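Local coordinates for transcriptional regulators (LACI-FAMILY TRANSCRIPTIONAL REGULATORY PROTEIN) (Corynebacterium glutamicum, PDB 3GYB), which is a LacI-family transcriptional regulator that probably binds regulatory DNA sequences, at the interface of chains A and B. Sequence-based numbering; all coordinates share one arbitrary frame. Chains: chain A/B, Transcriptional regulators (LACI-FAMILY TRANSCRIPTIONAL REGULATORY PROTEIN).

Contact 1 and contact 2 lie in the same two-fold interface between chains A and B, with their C-alpha centres about 38 Å apart, and share no residue. Contact 1 sets helices 160-173 and 185-198 of chain A against the segment after helix 215-218 of chain B and is mainly polar. Contact 2, near the chain starts, brings together strands 7-12 and 37-41 and the residues following helix 52-57 from both chains, and is mostly apolar. Contact 1 has a twin with the chains exchanged, and holding at more than two places may fix the subunits' relative orientation, consistent with the dimers typical of LacI-family regulators.

Contact 1: the interface of chains A and B. Residues chain A 164, 193, 196-197; chain B 220-222.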
loop_
_atom_site.group_PDB
_atom_site.type_symbol
_atom_site.label_atom_id
_atom_site.label_comp_id
_atom_site.label_asym_id
_atom_site.label_seq_id
_atom_site.Cartn_x
_atom_site.Cartn_y
_atom_site.Cartn_z
ATOM N N TYR A 164 10.599 7.584 -9.459
ATOM C CA TYR A 164 11.534 8.561 -8.941
ATOM C C TYR A 164 12.696 8.786 -9.906
ATOM O O TYR A 164 12.917 9.904 -10.354
ATOM C CB TYR A 164 12.066 8.100 -7.578
ATOM C CG TYR A 164 13.097 9.026 -6.978
ATOM C CD1 TYR A 164 12.770 10.340 -6.642
ATOM C CD2 TYR A 164 14.396 8.587 -6.734
ATOM C CE1 TYR A 164 13.714 11.194 -6.076
ATOM C CE2 TYR A 164 15.352 9.436 -6.162
ATOM C CZ TYR A 164 14.999 10.737 -5.838
ATOM O OH TYR A 164 15.931 11.578 -5.263
ATOM N N GLY A 193 8.461 12.752 -5.476
ATOM C CA GLY A 193 9.722 12.733 -4.756
ATOM C C GLY A 193 10.809 13.386 -5.595
ATOM O O GLY A 193 11.669 14.097 -5.079
ATOM N N ARG A 196 10.513 17.055 -5.381
ATOM C CA ARG A 196 11.037 17.515 -4.100
ATOM C C ARG A 196 12.572 17.559 -4.130
ATOM O O ARG A 196 13.180 18.528 -3.684
ATOM C CB ARG A 196 10.556 16.602 -2.968
ATOM C CG ARG A 196 10.928 17.117 -1.583
ATOM C CD ARG A 196 10.449 16.217 -0.449
ATOM N NE ARG A 196 10.770 16.829 0.839
ATOM C CZ ARG A 196 10.534 16.282 2.028
ATOM N NH1 ARG A 196 9.967 15.088 2.124
ATOM N NH2 ARG A 196 10.860 16.946 3.130
ATOM N N GLU A 197 13.191 16.510 -4.660
ATOM C CA GLU A 197 14.648 16.444 -4.751
ATOM C C GLU A 197 15.193 17.574 -5.624
ATOM O O GLU A 197 16.273 18.109 -5.365
ATOM C CB GLU A 197 15.072 15.090 -5.332
ATOM C CG GLU A 197 16.572 14.938 -5.568
ATOM C CD GLU A 197 17.399 15.187 -4.321
ATOM O OE1 GLU A 197 16.981 14.753 -3.227
ATOM O OE2 GLU A 197 18.481 15.806 -4.441
ATOM N N ARG B 220 11.606 8.872 -1.397
ATOM C CA ARG B 220 12.236 10.183 -1.295
ATOM C C ARG B 220 11.205 11.223 -0.861
ATOM O O ARG B 220 11.521 12.159 -0.124
ATOM C CB ARG B 220 12.837 10.596 -2.643
ATOM C CG ARG B 220 13.339 12.036 -2.676
ATOM C CD ARG B 220 14.572 12.227 -1.805
ATOM N NE ARG B 220 14.992 13.627 -1.715
ATOM C CZ ARG B 220 14.472 14.522 -0.875
ATOM N NH1 ARG B 220 13.500 14.178 -0.038
ATOM N NH2 ARG B 220 14.943 15.763 -0.858
ATOM N N LEU B 221 9.967 11.052 -1.315
ATOM C CA LEU B 221 8.895 11.988 -0.984
ATOM C C LEU B 221 8.606 12.054 0.509
ATOM O O LEU B 221 8.505 13.138 1.086
ATOM C CB LEU B 221 7.604 11.603 -1.715
ATOM C CG LEU B 221 6.415 12.528 -1.442
ATOM C CD1 LEU B 221 6.753 13.925 -1.940
ATOM C CD2 LEU B 221 5.155 11.998 -2.136
ATOM N N ILE B 222 8.464 10.892 1.132
ATOM C CA ILE B 222 8.157 10.838 2.556
ATOM C C ILE B 222 9.447 10.903 3.378
ATOM O O ILE B 222 9.541 11.679 4.340
ATOM C CB ILE B 222 7.326 9.573 2.858
ATOM C CG1 ILE B 222 6.016 9.640 2.054
ATOM C CG2 ILE B 222 7.020 9.478 4.348
ATOM C CD1 ILE B 222 5.148 8.402 2.156
#
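B:Arg220 meets A:Glu197 in a salt bridge. Its NE, the guanidinium nitrogen next to the chain, lies 2.7 Å from the carboxylate oxygen OE1 of A:Glu197, and the bond is nearly straight, 169° at the hydrogen. OE1 lies in the guanidinium plane and is approached almost end-on, in line with its bond to CD. NH2 of B:Arg220 adds a weak bond to the same OE1 at 3.3 Å. The arginine gets there by a bend at its second torsion (chi2 69°), which turns the charged head towards the end of helix 185-198.

The aliphatic part of the same residue serves the apolar contact. Its CB and CG lie to one face of the A:Tyr164 ring towards the CE1 edge, CG displaced beyond the rim and 3.5 Å from CE1. A long arginine suits this place because its methylenes can lie against an aromatic ring while its tip meets an acid. A:Gly193, having no side chain, lets chain B come close to the helix: its CA is 3.9 Å from CB of B:Leu221.

A backbone acceptor completes the polar contact. A:Arg196 runs fully extended to the main chain of chain B, where its NH1 donates to the carbonyl O of B:Leu221. The two arginine heads are neighbours, yet their planes are 44° apart and do not stack; the nearby carboxylate and carbonyl may ease the repulsion between like charges. The bond from NH1 of A:Arg196 to O of B:Leu221 is short, 2.6 Å, but clearly bent at the hydrogen: O lies close to the guanidinium plane, while the donor sits above the carbonyl plane.

Contact 2: the interface of chains A and B. Residues chain A 7, 39, 41, 58-59; chain B 5, 7, 39, 58-59.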
loop_
_atom_site.group_PDB
_atom_site.type_symbol
_atom_site.label_atom_id
_atom_site.label_comp_id
_atom_site.label_asym_id
_atom_site.label_seq_id
_atom_site.Cartn_x
_atom_site.Cartn_y
_atom_site.Cartn_z
ATOM N N LEU A 7 -14.183 -20.817 -1.465
ATOM C CA LEU A 7 -12.988 -20.004 -1.530
ATOM C C LEU A 7 -12.834 -19.337 -2.888
ATOM O O LEU A 7 -13.075 -19.954 -3.927
ATOM C CB LEU A 7 -11.769 -20.877 -1.249
ATOM C CG LEU A 7 -11.480 -21.271 0.201
ATOM C CD1 LEU A 7 -10.394 -22.350 0.236
ATOM C CD2 LEU A 7 -11.054 -20.035 0.988
ATOM N N SER A 39 -8.792 -15.138 -0.552
ATOM C CA SER A 39 -7.373 -15.279 -0.239
ATOM C C SER A 39 -6.617 -14.671 -1.412
ATOM O O SER A 39 -6.999 -14.857 -2.570
ATOM C CB SER A 39 -6.983 -16.746 -0.056
ATOM O OG SER A 39 -5.673 -16.838 0.487
ATOM N N ILE A 41 -3.211 -13.962 -3.828
ATOM C CA ILE A 41 -2.001 -14.533 -4.409
ATOM C C ILE A 41 -1.349 -13.376 -5.166
ATOM O O ILE A 41 -2.018 -12.694 -5.936
ATOM C CB ILE A 41 -2.350 -15.656 -5.421
ATOM C CG1 ILE A 41 -3.043 -16.820 -4.707
ATOM C CG2 ILE A 41 -1.090 -16.119 -6.154
ATOM C CD1 ILE A 41 -2.155 -17.599 -3.757
ATOM N N SER A 58 -4.044 -24.466 -6.033
ATOM C CA SER A 58 -3.682 -25.310 -4.901
ATOM C C SER A 58 -4.666 -25.240 -3.742
ATOM O O SER A 58 -4.739 -26.171 -2.937
ATOM C CB SER A 58 -2.271 -24.976 -4.394
ATOM O OG SER A 58 -2.205 -23.689 -3.804
HETATM N N MSE A 59 -5.431 -24.154 -3.653
HETATM C CA MSE A 59 -6.397 -24.015 -2.570
HETATM C C MSE A 59 -7.761 -24.550 -3.009
HETATM O O MSE A 59 -8.715 -24.556 -2.232
HETATM C CB MSE A 59 -6.517 -22.539 -2.131
HETATM C CG MSE A 59 -7.329 -21.645 -3.055
HETATM SE SE MSE A 59 -7.607 -19.820 -2.380
HETATM C CE MSE A 59 -9.013 -20.077 -1.229
ATOM N N THR B 5 -0.565 -30.093 0.360
ATOM C CA THR B 5 -0.902 -28.995 -0.585
ATOM C C THR B 5 0.304 -28.099 -0.835
ATOM O O THR B 5 0.356 -27.384 -1.834
ATOM C CB THR B 5 -2.044 -28.115 -0.035
ATOM O OG1 THR B 5 -1.651 -27.545 1.221
ATOM C CG2 THR B 5 -3.308 -28.944 0.162
ATOM N N LEU B 7 0.956 -25.583 0.679
ATOM C CA LEU B 7 0.439 -24.227 0.780
ATOM C C LEU B 7 0.589 -23.674 2.192
ATOM O O LEU B 7 0.282 -24.344 3.175
ATOM C CB LEU B 7 -1.034 -24.224 0.362
ATOM C CG LEU B 7 -1.730 -22.900 0.066
ATOM C CD1 LEU B 7 -1.019 -22.154 -1.054
ATOM C CD2 LEU B 7 -3.163 -23.206 -0.337
ATOM N N SER B 39 -0.310 -17.827 0.323
ATOM C CA SER B 39 -1.547 -17.122 0.005
ATOM C C SER B 39 -1.859 -16.294 1.243
ATOM O O SER B 39 -1.620 -16.731 2.369
ATOM C CB SER B 39 -2.677 -18.105 -0.282
ATOM O OG SER B 39 -3.097 -18.733 0.906
ATOM N N SER B 58 -9.618 -23.482 5.240
ATOM C CA SER B 58 -10.373 -23.937 4.081
ATOM C C SER B 58 -9.516 -24.273 2.871
ATOM O O SER B 58 -9.980 -24.954 1.954
ATOM C CB SER B 58 -11.431 -22.909 3.674
ATOM O OG SER B 58 -10.857 -21.661 3.346
HETATM N N MSE B 59 -8.266 -23.814 2.865
HETATM C CA MSE B 59 -7.384 -24.102 1.752
HETATM C C MSE B 59 -6.522 -25.318 2.083
HETATM O O MSE B 59 -5.694 -25.735 1.273
HETATM C CB MSE B 59 -6.485 -22.886 1.429
HETATM C CG MSE B 59 -5.283 -22.689 2.357
HETATM SE SE MSE B 59 -4.062 -21.262 1.780
HETATM C CE MSE B 59 -5.393 -19.891 1.788
HETATM O O HOH W 1 -9.131 -26.503 -0.124
#
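A water molecule bridges A:Met59 and B:Ser58 by binding two backbone carbonyl oxygens, O of B:Ser58 at 2.7 Å and O of A:Met59 at 2.9 Å. It can offer a hydrogen to each, which two carbonyls cannot do for one another.

Next to this bridge the two selenomethionines, A:Met59 and B:Met59, meet flank to flank, CB to CB at 3.6 Å. Their ends break the two-fold symmetry. In B:Met59 the last torsion (chi3 58°) sends the methyl CE across to A:Ser39, 4.0 Å from its CB. In A:Met59 that torsion has the opposite sign (chi3 -81°), but its methyl is modelled too near its own A:Leu7, so this placement is doubtful. A long, flexible methionine chain can reach across to the partner, as B:Met59 does.

Leucine adds to the apolar contact. CD2 of B:Leu7 packs 3.9 Å from CB of A:Met59, with the hydroxyl of A:Ser58 beside both its methyls. The packing of A:Leu7 against B:Ser58 is doubtful, since the two are modelled too close together.

Farther along, strands 37-41 of the two chains face each other through A:Ser39 and B:Ser39. The hydroxyl OG of B:Ser39 donates weakly to OG of A:Ser39 at 3.2 Å; small serines allow the strands to come this close. Beside them CD1 of A:Ile41 rests 3.6 Å from CB of B:Ser39.

The patch thus joins the two chains close to their N-terminal ends. In LacI-family proteins the DNA-binding domains precede this core, so pairing here may help to hold the two DNA-binding units side by side.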